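Endoglucanase A (Clostridium cellulolyticum, PDB 1EDG) probably hydrolyses internal beta-1,4-glucosidic bonds of cellulose, as an endoglucanase of glycosyl hydrolase family 5. Local coordinates at residues Arg237-Ile242 with Asn247-Ser252; Ser56-Lys61 with Phe355-Cys360; Trp259-Leu264 with Leu316-Glu321; Leu29-Asn34 with Lys373-Leu378. All blocks are in the same frame, centred on the assembly; numbering follows the deposited sequence.

Interaction 1 (Arg237-Ile242 with Asn247-Ser252); sequences RMPNDI and NKIIVS
Ile249, Val251, Met238 and Pro239 supply the apolar part of this contact. The CG2 methyl of Ile249 meets the proline ring at one atom, 4.1 Å from Pro239 CD. The same methyl, Ile249 CG2, is 4.4 Å from Met238 CG. The methionine then bends at chi2 (85°) and again at chi3, and its thioether passes on to Val251, two residues further along the strand. There Met238 SD touches Val251 CG2 at 3.9 Å, with the two side chains crossing at about a right angle. Tyr296 of helix 279-297 packs on both of these residues. Pro239 also lies against Asn200 and Val204 of helix 187-209.

The polar part is carried by Asp241. No direct hydrogen bond joins the two segments. Water 1 bridges them instead. It donates to Asp241 OD2 at 2.7 Å and accepts from Lys248 N at 2.9 Å. OD2 also receives Asn245 ND2 and forms a salt bridge with Arg208 of helix 187-209. Asp241 OD1 accepts from Ile242 N at 2.8 Å, met from above the carboxylate plane. Both ends of the carboxylate are therefore fixed. The carboxylate has apolar neighbours too: Asp241 OD2 is 3.8 Å from Lys248 CB and 4.0 Å from Ile249 CD1.

The touching parts run roughly antiparallel, 162° apart, but do not pair as strands. The loop folds back along the start of strand 249-254, the sixth strand of the eight-stranded TIM barrel. It is a link from helix to strand, on the N-terminal side of the barrel.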
# COMPACT_ATOMS: atom_id res chain seq x y z
N ARG A 237 2.10 -12.73 13.94
CA ARG A 237 2.84 -12.23 15.09
C ARG A 237 3.50 -10.89 14.80
O ARG A 237 4.32 -10.78 13.88
CB ARG A 237 3.89 -13.25 15.53
CG ARG A 237 3.32 -14.50 16.18
CD ARG A 237 4.43 -15.46 16.54
NE ARG A 237 5.51 -14.80 17.29
CZ ARG A 237 6.61 -15.41 17.70
NH1 ARG A 237 6.80 -16.71 17.45
NH2 ARG A 237 7.54 -14.73 18.37
N MET A 238 3.14 -9.88 15.58
CA MET A 238 3.72 -8.55 15.42
C MET A 238 5.19 -8.64 15.81
O MET A 238 5.53 -9.26 16.81
CB MET A 238 3.02 -7.57 16.36
CG MET A 238 3.00 -6.15 15.86
SD MET A 238 1.60 -5.91 14.77
CE MET A 238 0.33 -5.82 15.99
N PRO A 239 6.09 -8.00 15.04
CA PRO A 239 7.52 -8.04 15.34
C PRO A 239 7.90 -7.38 16.66
O PRO A 239 7.27 -6.41 17.09
CB PRO A 239 8.14 -7.25 14.17
CG PRO A 239 7.13 -7.36 13.09
CD PRO A 239 5.83 -7.22 13.81
N ASN A 240 8.95 -7.90 17.29
CA ASN A 240 9.47 -7.36 18.54
C ASN A 240 10.32 -6.15 18.14
O ASN A 240 11.20 -6.26 17.28
CB ASN A 240 10.36 -8.40 19.24
CG ASN A 240 10.95 -7.88 20.54
OD1 ASN A 240 12.13 -7.53 20.61
ND2 ASN A 240 10.13 -7.85 21.58
N ASP A 241 10.04 -4.99 18.73
CA ASP A 241 10.78 -3.77 18.42
C ASP A 241 11.80 -3.50 19.53
O ASP A 241 11.72 -4.09 20.61
CB ASP A 241 9.80 -2.60 18.28
CG ASP A 241 10.34 -1.46 17.42
OD1 ASP A 241 11.51 -1.50 17.00
OD2 ASP A 241 9.58 -0.50 17.17
N ILE A 242 12.78 -2.64 19.26
CA ILE A 242 13.78 -2.31 20.27
C ILE A 242 13.15 -1.66 21.49
O ILE A 242 12.13 -0.97 21.39
CB ILE A 242 14.86 -1.34 19.75
CG1 ILE A 242 14.22 -0.07 19.18
CG2 ILE A 242 15.76 -2.03 18.75
CD1 ILE A 242 15.21 0.98 18.76
N ASN A 247 4.82 1.28 20.25
CA ASN A 247 3.79 1.35 19.21
C ASN A 247 4.27 2.01 17.91
O ASN A 247 3.59 2.89 17.37
CB ASN A 247 2.58 2.11 19.78
CG ASN A 247 1.29 1.82 19.04
OD1 ASN A 247 1.09 0.72 18.52
ND2 ASN A 247 0.39 2.79 19.03
N LYS A 248 5.43 1.58 17.40
CA LYS A 248 5.97 2.14 16.16
C LYS A 248 5.79 1.21 14.95
O LYS A 248 6.35 1.47 13.88
CB LYS A 248 7.45 2.49 16.32
CG LYS A 248 7.70 3.74 17.15
CD LYS A 248 7.10 4.96 16.46
CE LYS A 248 7.41 6.23 17.21
NZ LYS A 248 6.70 6.27 18.51
N ILE A 249 5.03 0.14 15.11
CA ILE A 249 4.79 -0.81 14.02
C ILE A 249 3.34 -0.70 13.56
O ILE A 249 2.41 -0.79 14.36
CB ILE A 249 5.08 -2.29 14.45
CG1 ILE A 249 6.50 -2.44 15.02
CG2 ILE A 249 4.90 -3.23 13.25
CD1 ILE A 249 7.60 -2.04 14.07
N ILE A 250 3.17 -0.49 12.26
CA ILE A 250 1.86 -0.33 11.63
C ILE A 250 1.51 -1.58 10.82
O ILE A 250 2.34 -2.10 10.07
CB ILE A 250 1.86 0.89 10.67
CG1 ILE A 250 2.25 2.16 11.43
CG2 ILE A 250 0.50 1.06 10.01
CD1 ILE A 250 2.48 3.35 10.52
N VAL A 251 0.28 -2.07 10.97
CA VAL A 251 -0.18 -3.24 10.23
C VAL A 251 -0.61 -2.78 8.83
O VAL A 251 -1.33 -1.78 8.69
CB VAL A 251 -1.38 -3.92 10.92
CG1 VAL A 251 -1.82 -5.15 10.15
CG2 VAL A 251 -1.03 -4.26 12.36
N SER A 252 -0.20 -3.52 7.81
CA SER A 252 -0.53 -3.20 6.43
C SER A 252 -1.53 -4.18 5.85
O SER A 252 -1.35 -5.40 5.97
CB SER A 252 0.75 -3.22 5.59
OG SER A 252 0.46 -3.08 4.21
O HOH W 1 7.24 -0.37 18.48

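Interaction 2 (Ser56-Lys61 with Phe355-Cys360); sequences SWSGIK and FDRRSC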
# COMPACT_ATOMS: atom_id res chain seq x y z
N SER A 56 8.36 1.82 -18.25
CA SER A 56 7.95 0.56 -18.86
C SER A 56 6.45 0.28 -18.84
O SER A 56 5.85 -0.06 -19.87
CB SER A 56 8.71 -0.60 -18.21
OG SER A 56 8.42 -1.82 -18.87
N TRP A 57 5.84 0.37 -17.66
CA TRP A 57 4.40 0.12 -17.53
C TRP A 57 3.59 1.42 -17.45
O TRP A 57 2.43 1.45 -17.86
CB TRP A 57 4.10 -0.71 -16.28
CG TRP A 57 4.67 -2.09 -16.25
CD1 TRP A 57 5.36 -2.72 -17.24
CD2 TRP A 57 4.58 -3.02 -15.16
NE1 TRP A 57 5.71 -3.99 -16.84
CE2 TRP A 57 5.24 -4.20 -15.57
CE3 TRP A 57 4.00 -2.97 -13.88
CZ2 TRP A 57 5.34 -5.33 -14.74
CZ3 TRP A 57 4.10 -4.09 -13.06
CH2 TRP A 57 4.77 -5.25 -13.49
N SER A 58 4.19 2.46 -16.89
CA SER A 58 3.51 3.74 -16.72
C SER A 58 3.40 4.55 -18.00
O SER A 58 2.41 5.24 -18.23
CB SER A 58 4.23 4.57 -15.66
OG SER A 58 5.52 4.94 -16.12
N GLY A 59 4.47 4.51 -18.80
CA GLY A 59 4.50 5.24 -20.05
C GLY A 59 4.93 6.69 -19.95
O GLY A 59 4.89 7.41 -20.94
N ILE A 60 5.37 7.12 -18.77
CA ILE A 60 5.78 8.51 -18.59
C ILE A 60 6.65 8.66 -17.34
O ILE A 60 6.42 7.99 -16.33
CB ILE A 60 4.53 9.45 -18.52
CG1 ILE A 60 4.96 10.91 -18.45
CG2 ILE A 60 3.63 9.07 -17.35
CD1 ILE A 60 3.79 11.89 -18.52
N LYS A 61 7.66 9.52 -17.43
CA LYS A 61 8.56 9.77 -16.31
C LYS A 61 7.92 10.73 -15.30
O LYS A 61 7.34 11.75 -15.67
CB LYS A 61 9.89 10.34 -16.81
CG LYS A 61 10.93 10.53 -15.72
CD LYS A 61 12.26 11.00 -16.31
CE LYS A 61 13.25 11.36 -15.21
NZ LYS A 61 14.54 11.87 -15.73
N PHE A 355 -5.53 9.63 -11.93
CA PHE A 355 -4.79 10.86 -12.20
C PHE A 355 -4.10 10.74 -13.56
O PHE A 355 -3.24 9.87 -13.76
CB PHE A 355 -3.75 11.09 -11.10
CG PHE A 355 -2.90 12.32 -11.30
CD1 PHE A 355 -3.45 13.59 -11.17
CD2 PHE A 355 -1.55 12.21 -11.58
CE1 PHE A 355 -2.66 14.73 -11.30
CE2 PHE A 355 -0.74 13.34 -11.71
CZ PHE A 355 -1.30 14.60 -11.57
N ASP A 356 -4.50 11.59 -14.50
CA ASP A 356 -3.89 11.58 -15.83
C ASP A 356 -2.56 12.30 -15.70
O ASP A 356 -2.51 13.53 -15.68
CB ASP A 356 -4.79 12.29 -16.84
CG ASP A 356 -4.35 12.05 -18.28
OD1 ASP A 356 -4.66 10.98 -18.83
OD2 ASP A 356 -3.70 12.94 -18.86
N ARG A 357 -1.48 11.53 -15.58
CA ARG A 357 -0.14 12.09 -15.42
C ARG A 357 0.32 12.93 -16.61
O ARG A 357 1.17 13.81 -16.46
CB ARG A 357 0.86 10.97 -15.11
CG ARG A 357 0.92 10.63 -13.62
CD ARG A 357 0.68 9.16 -13.30
NE ARG A 357 1.91 8.39 -13.26
CZ ARG A 357 2.08 7.22 -12.66
NH1 ARG A 357 1.09 6.61 -12.01
NH2 ARG A 357 3.25 6.63 -12.72
N ARG A 358 -0.28 12.69 -17.76
CA ARG A 358 0.03 13.42 -18.98
C ARG A 358 -0.38 14.89 -18.86
O ARG A 358 0.42 15.80 -19.09
CB ARG A 358 -0.70 12.78 -20.15
CG ARG A 358 -0.21 13.18 -21.52
CD ARG A 358 -1.21 12.75 -22.58
NE ARG A 358 -1.74 11.40 -22.33
CZ ARG A 358 -2.98 11.14 -21.95
NH1 ARG A 358 -3.85 12.13 -21.76
NH2 ARG A 358 -3.37 9.89 -21.74
N SER A 359 -1.63 15.13 -18.45
CA SER A 359 -2.16 16.49 -18.31
C SER A 359 -2.16 17.04 -16.89
O SER A 359 -2.59 18.18 -16.66
CB SER A 359 -3.57 16.55 -18.89
OG SER A 359 -4.39 15.52 -18.35
N CYS A 360 -1.69 16.24 -15.94
CA CYS A 360 -1.64 16.62 -14.53
C CYS A 360 -3.00 16.97 -13.92
O CYS A 360 -3.12 17.93 -13.17
CB CYS A 360 -0.64 17.75 -14.28
SG CYS A 360 1.08 17.19 -14.13
O HOH W 2 5.22 8.55 -13.73
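Arg357 NH2 is gripped by water 2 and by Thr38 OG1, and it also lies 3.7 Å from Ser58 CB. Water 2 sits at the edge of the guanidinium, in its plane, and accepts from Arg357 NH2 at 2.9 Å. Water 2 passes the link on by donating to Ile60 O, also at 2.9 Å. No direct hydrogen bond joins the two segments, so this water is their polar bridge. A weak bond from NH1 to Gly36 O adds a further hold on the guanidinium.

Ile60 provides the apolar part. Ile60 CG2 rests 4.0 Å from Arg357 CB. CG1 stands anti to the backbone N (chi1 -175°), and the chain continues straight. This carries Ile60 CD1 out to the backbone of the other segment, 3.8 Å from Arg357 O and 4.1 Å from Arg358 CA. Met66 of helix 64-73 touches both Ile60 and the arginine. Ser58 OG accepts a weak bond from Ile60 N and is hydrogen-bonded to Glu54 O.

The turn of residues 356-360 is braced from within. Asp356 OD2 takes Ser359 OG at 2.7 Å and Ser359 N at 3.0 Å, from opposite faces of the carboxylate plane. The second bond makes an Asx motif. Arg358 NH1 forms a salt bridge with the same oxygen, which lies well out of the guanidinium plane, so no N-H points at it.

Strands 355-356 and 361-362 form a small hairpin in the link after the eighth barrel strand. Residues 56-61 belong to the link after the first. The contact therefore joins neighbouring beta-alpha loops at the C-terminal end of the TIM barrel, the end that carries the active site in this fold.

Interaction 3 (Trp259-Leu264 with Leu316-Glu321); sequences WNFAGL and LKTRVE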
# COMPACT_ATOMS: atom_id res chain seq x y z
N TRP A 259 -14.19 -8.16 -4.45
CA TRP A 259 -13.40 -8.30 -5.67
C TRP A 259 -14.16 -8.33 -7.00
O TRP A 259 -13.70 -7.74 -7.98
CB TRP A 259 -12.48 -9.53 -5.58
CG TRP A 259 -11.58 -9.70 -6.78
CD1 TRP A 259 -11.68 -10.65 -7.75
CD2 TRP A 259 -10.48 -8.86 -7.15
NE1 TRP A 259 -10.70 -10.46 -8.70
CE2 TRP A 259 -9.95 -9.37 -8.35
CE3 TRP A 259 -9.89 -7.73 -6.58
CZ2 TRP A 259 -8.85 -8.79 -9.00
CZ3 TRP A 259 -8.79 -7.14 -7.22
CH2 TRP A 259 -8.29 -7.68 -8.42
N ASN A 260 -15.30 -9.01 -7.06
CA ASN A 260 -16.07 -9.11 -8.30
C ASN A 260 -16.50 -7.74 -8.83
O ASN A 260 -16.76 -7.59 -10.02
CB ASN A 260 -17.28 -10.03 -8.15
CG ASN A 260 -18.37 -9.44 -7.29
OD1 ASN A 260 -18.11 -8.66 -6.37
ND2 ASN A 260 -19.62 -9.81 -7.57
N PHE A 261 -16.61 -6.77 -7.93
CA PHE A 261 -16.98 -5.41 -8.31
C PHE A 261 -15.73 -4.54 -8.45
O PHE A 261 -15.54 -3.86 -9.46
CB PHE A 261 -17.91 -4.80 -7.25
CG PHE A 261 -18.10 -3.32 -7.42
CD1 PHE A 261 -18.93 -2.82 -8.42
CD2 PHE A 261 -17.40 -2.42 -6.62
CE1 PHE A 261 -19.05 -1.45 -8.64
CE2 PHE A 261 -17.51 -1.05 -6.83
CZ PHE A 261 -18.34 -0.56 -7.84
N ALA A 262 -14.89 -4.55 -7.43
CA ALA A 262 -13.69 -3.73 -7.40
C ALA A 262 -12.57 -4.07 -8.38
O ALA A 262 -11.91 -3.15 -8.88
CB ALA A 262 -13.14 -3.68 -5.98
N GLY A 263 -12.34 -5.35 -8.67
CA GLY A 263 -11.25 -5.68 -9.57
C GLY A 263 -11.45 -6.65 -10.72
O GLY A 263 -10.71 -6.59 -11.70
N LEU A 264 -12.42 -7.55 -10.61
CA LEU A 264 -12.68 -8.53 -11.66
C LEU A 264 -13.33 -7.89 -12.90
O LEU A 264 -14.41 -7.32 -12.81
CB LEU A 264 -13.56 -9.65 -11.12
CG LEU A 264 -13.75 -10.88 -12.01
CD1 LEU A 264 -12.40 -11.51 -12.30
CD2 LEU A 264 -14.67 -11.88 -11.31
N LEU A 316 -19.48 5.53 -13.28
CA LEU A 316 -19.07 6.66 -12.46
C LEU A 316 -19.83 6.79 -11.14
O LEU A 316 -19.23 6.75 -10.07
CB LEU A 316 -19.23 7.97 -13.23
CG LEU A 316 -18.11 9.02 -13.23
CD1 LEU A 316 -18.70 10.38 -13.51
CD2 LEU A 316 -17.36 9.05 -11.91
N LYS A 317 -21.15 6.93 -11.22
CA LYS A 317 -21.96 7.10 -10.02
C LYS A 317 -21.73 6.01 -8.97
O LYS A 317 -21.50 6.31 -7.80
CB LYS A 317 -23.45 7.19 -10.37
CG LYS A 317 -24.36 7.46 -9.17
CD LYS A 317 -25.80 7.69 -9.63
CE LYS A 317 -26.75 7.92 -8.45
NZ LYS A 317 -27.08 6.65 -7.73
N THR A 318 -21.78 4.76 -9.41
CA THR A 318 -21.58 3.63 -8.51
C THR A 318 -20.19 3.68 -7.86
O THR A 318 -20.05 3.40 -6.67
CB THR A 318 -21.79 2.29 -9.24
OG1 THR A 318 -23.09 2.29 -9.85
CG2 THR A 318 -21.70 1.12 -8.26
N ARG A 319 -19.18 4.06 -8.64
CA ARG A 319 -17.82 4.15 -8.10
C ARG A 319 -17.67 5.32 -7.12
O ARG A 319 -16.93 5.22 -6.14
CB ARG A 319 -16.77 4.21 -9.21
CG ARG A 319 -16.62 2.89 -9.99
CD ARG A 319 -15.27 2.77 -10.71
NE ARG A 319 -15.06 3.81 -11.72
CZ ARG A 319 -13.87 4.29 -12.07
NH1 ARG A 319 -12.77 3.82 -11.50
NH2 ARG A 319 -13.78 5.25 -12.98
N VAL A 320 -18.37 6.42 -7.37
CA VAL A 320 -18.30 7.57 -6.47
C VAL A 320 -18.91 7.16 -5.12
O VAL A 320 -18.34 7.40 -4.05
CB VAL A 320 -19.08 8.80 -7.02
CG1 VAL A 320 -19.14 9.91 -5.96
CG2 VAL A 320 -18.40 9.32 -8.28
N GLU A 321 -20.06 6.49 -5.18
CA GLU A 321 -20.76 6.02 -3.98
C GLU A 321 -19.93 4.99 -3.21
O GLU A 321 -19.77 5.10 -1.99
CB GLU A 321 -22.13 5.47 -4.35
CG GLU A 321 -23.10 6.55 -4.83
CD GLU A 321 -24.36 6.01 -5.47
OE1 GLU A 321 -24.31 4.91 -6.06
OE2 GLU A 321 -25.40 6.68 -5.40
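The Phe261 ring meets the methyl of Thr318 and the CG methylene of Arg319, both at an oblique approach. Thr318 CG2 is 3.7 Å from Phe261 CE1 and 3.8 Å from Phe261 CZ. Arg319 CG is more distant, 4.4 Å from Phe261 CZ. Tyr322 packs edge-to-face with the same ring, and Trp274 meets it with the ring planes at about 35°. The second large ring, Trp259, folds back on its own segment. Gly263 CA lies 3.6 Å above one face of the Trp259 ring, offset toward the rim.

Helix 259-262 is a short helix in the link that follows the sixth strand of the TIM barrel. Helix 316-332 comes after the seventh strand. Phe261 is thus a bridge between consecutive beta-alpha units.

Phe261 reaches across because its CG stands anti to the backbone N (chi1 168°). Thr318 is turned so that CG2, also anti to its own N, faces the ring. The aliphatic part of Arg319 contacts the ring, while its charged end has other partners. Arg319 NH1 bonds to Ala310 O, and the guanidinium makes a cation-pi contact with Phe364. On the same helix, Lys317 NZ forms a salt bridge with Glu321 OE2, one turn on, at 2.9 Å.

Interaction 4 (Leu29-Asn34 with Lys373-Leu378); sequences LRLGWN and KYAFGL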
# COMPACT_ATOMS: atom_id res chain seq x y z
N LEU A 29 -1.64 11.49 8.26
CA LEU A 29 -1.37 11.05 6.89
C LEU A 29 -2.55 11.42 5.98
O LEU A 29 -2.40 11.57 4.76
CB LEU A 29 -1.12 9.53 6.84
CG LEU A 29 -0.04 8.93 7.74
CD1 LEU A 29 0.24 7.50 7.30
CD2 LEU A 29 1.23 9.71 7.69
N ARG A 30 -3.72 11.53 6.61
CA ARG A 30 -4.99 11.92 5.99
C ARG A 30 -5.63 11.05 4.91
O ARG A 30 -6.75 10.55 5.09
CB ARG A 30 -4.93 13.39 5.54
CG ARG A 30 -6.32 13.97 5.30
CD ARG A 30 -6.27 15.44 4.93
NE ARG A 30 -7.62 15.99 4.83
CZ ARG A 30 -8.06 16.72 3.81
NH1 ARG A 30 -7.26 17.00 2.78
NH2 ARG A 30 -9.30 17.19 3.82
N LEU A 31 -4.95 10.93 3.77
CA LEU A 31 -5.43 10.14 2.63
C LEU A 31 -4.20 9.96 1.74
O LEU A 31 -3.42 10.90 1.58
CB LEU A 31 -6.52 10.91 1.87
CG LEU A 31 -7.15 10.23 0.64
CD1 LEU A 31 -7.94 9.00 1.06
CD2 LEU A 31 -8.05 11.22 -0.08
N GLY A 32 -4.03 8.77 1.17
CA GLY A 32 -2.86 8.55 0.34
C GLY A 32 -3.11 8.19 -1.12
O GLY A 32 -4.22 7.80 -1.51
N TRP A 33 -2.06 8.27 -1.92
CA TRP A 33 -2.12 7.96 -3.34
C TRP A 33 -0.89 7.10 -3.69
O TRP A 33 0.20 7.37 -3.20
CB TRP A 33 -2.10 9.27 -4.13
CG TRP A 33 -2.18 9.12 -5.61
CD1 TRP A 33 -3.30 8.92 -6.36
CD2 TRP A 33 -1.09 9.22 -6.53
NE1 TRP A 33 -2.98 8.91 -7.70
CE2 TRP A 33 -1.63 9.09 -7.83
CE3 TRP A 33 0.29 9.43 -6.38
CZ2 TRP A 33 -0.83 9.15 -8.98
CZ3 TRP A 33 1.08 9.49 -7.53
CH2 TRP A 33 0.52 9.36 -8.81
N ASN A 34 -1.10 6.06 -4.49
CA ASN A 34 -0.01 5.17 -4.92
C ASN A 34 0.56 5.59 -6.28
O ASN A 34 -0.20 5.81 -7.22
CB ASN A 34 -0.53 3.75 -5.12
CG ASN A 34 -0.51 2.92 -3.86
OD1 ASN A 34 0.54 2.44 -3.45
ND2 ASN A 34 -1.69 2.70 -3.28
N LYS A 373 -13.52 14.30 0.90
CA LYS A 373 -14.60 14.75 1.77
C LYS A 373 -14.77 13.88 3.01
O LYS A 373 -14.99 14.39 4.11
CB LYS A 373 -15.90 14.81 0.96
CG LYS A 373 -17.14 15.15 1.76
CD LYS A 373 -18.34 15.31 0.85
CE LYS A 373 -19.63 15.41 1.65
NZ LYS A 373 -19.52 16.42 2.74
N TYR A 374 -14.60 12.57 2.85
CA TYR A 374 -14.77 11.65 3.96
C TYR A 374 -13.51 11.16 4.67
O TYR A 374 -13.59 10.36 5.60
CB TYR A 374 -15.66 10.49 3.53
CG TYR A 374 -17.07 10.97 3.24
CD1 TYR A 374 -17.88 11.45 4.27
CD2 TYR A 374 -17.58 10.98 1.94
CE1 TYR A 374 -19.16 11.95 4.01
CE2 TYR A 374 -18.86 11.48 1.67
CZ TYR A 374 -19.64 11.96 2.71
OH TYR A 374 -20.89 12.48 2.45
N ALA A 375 -12.35 11.65 4.24
CA ALA A 375 -11.09 11.26 4.87
C ALA A 375 -10.93 12.02 6.19
O ALA A 375 -11.82 12.77 6.59
CB ALA A 375 -9.93 11.58 3.94
N PHE A 376 -9.80 11.84 6.87
CA PHE A 376 -9.55 12.52 8.14
C PHE A 376 -9.52 14.03 7.95
O PHE A 376 -9.06 14.53 6.93
CB PHE A 376 -8.21 12.07 8.75
CG PHE A 376 -8.19 10.64 9.19
CD1 PHE A 376 -8.88 10.24 10.34
CD2 PHE A 376 -7.48 9.68 8.47
CE1 PHE A 376 -8.86 8.91 10.75
CE2 PHE A 376 -7.45 8.36 8.88
CZ PHE A 376 -8.15 7.97 10.02
N GLY A 377 -10.03 14.74 8.95
CA GLY A 377 -10.04 16.19 8.87
C GLY A 377 -8.67 16.74 9.21
O GLY A 377 -7.81 16.02 9.74
N LEU A 378 -8.47 18.02 8.93
CA LEU A 378 -7.20 18.67 9.21
C LEU A 378 -7.43 19.75 10.26
O LEU A 378 -8.32 20.59 10.10
CB LEU A 378 -6.67 19.32 7.94
CG LEU A 378 -5.17 19.36 7.64
CD1 LEU A 378 -4.93 20.51 6.66
CD2 LEU A 378 -4.33 19.57 8.90
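Ala375 meets Arg30 and Leu31 near the end of helix 365-374. Ala375 CB lies 3.5 Å from Arg30 O and 4.0 Å from Leu31 CB. The methyl thus packs against the backbone carbonyl of Arg30. Leu31 itself is covered further by Met371 and Val372 of the same helix.

Phe376 follows and makes the polar bond of the contact. The backbone oxygen, Phe376 O, accepts from Arg30 NE at 2.9 Å, with an N-H...O angle of 150°. The donor stands nearly on the line of the carbonyl bond, and the oxygen lies in the guanidinium plane. The arginine chain is extended from CG to NE, with CG anti to the backbone N (chi1 -162°). Its methylenes therefore run past the same oxygen, with Arg30 CG only 3.2 Å from Phe376 O. NH1 has a weak bond to Gly74 O. The Phe376 ring turns an edge to the other segment, with Phe376 CD2 3.6 Å from Arg30 O. Lys331 of helix 316-332 also touches this ring.

The backbone of the first segment is sharply bent at this point. Leu31 N bonds to Leu29 O at 2.8 Å across Arg30, whose phi is positive (64°): a classic gamma turn. It leads from helix 21-29 into strand 32-34. That strand is the first of the TIM barrel and pairs with the eighth, 336-339. The C-terminal tail after the last barrel helix is thereby tied to the N-terminal entrance of the first strand, where closure of the barrel sets that strand beside the eighth.

Interactions 3 and 4 are mostly buried, while interactions 1 and 2 are only partly so. Interactions 1 and 4 both reach the barrel sheet, at the starts of its sixth and first strands. Interactions 2 and 3 join the links and helices that follow strands. Only interaction 4 has a direct hydrogen bond between its segments. Interactions 1 and 2 each use a bridging water beside apolar contacts, and interaction 3 is carried by a ring against aliphatic groups. Interactions 2 and 4 touch: Phe355 CD2 is 4.1 Å from Trp33 CZ2. Interactions 1 and 2 lie on opposite sides of the chain's centre, their centres 35 Å apart.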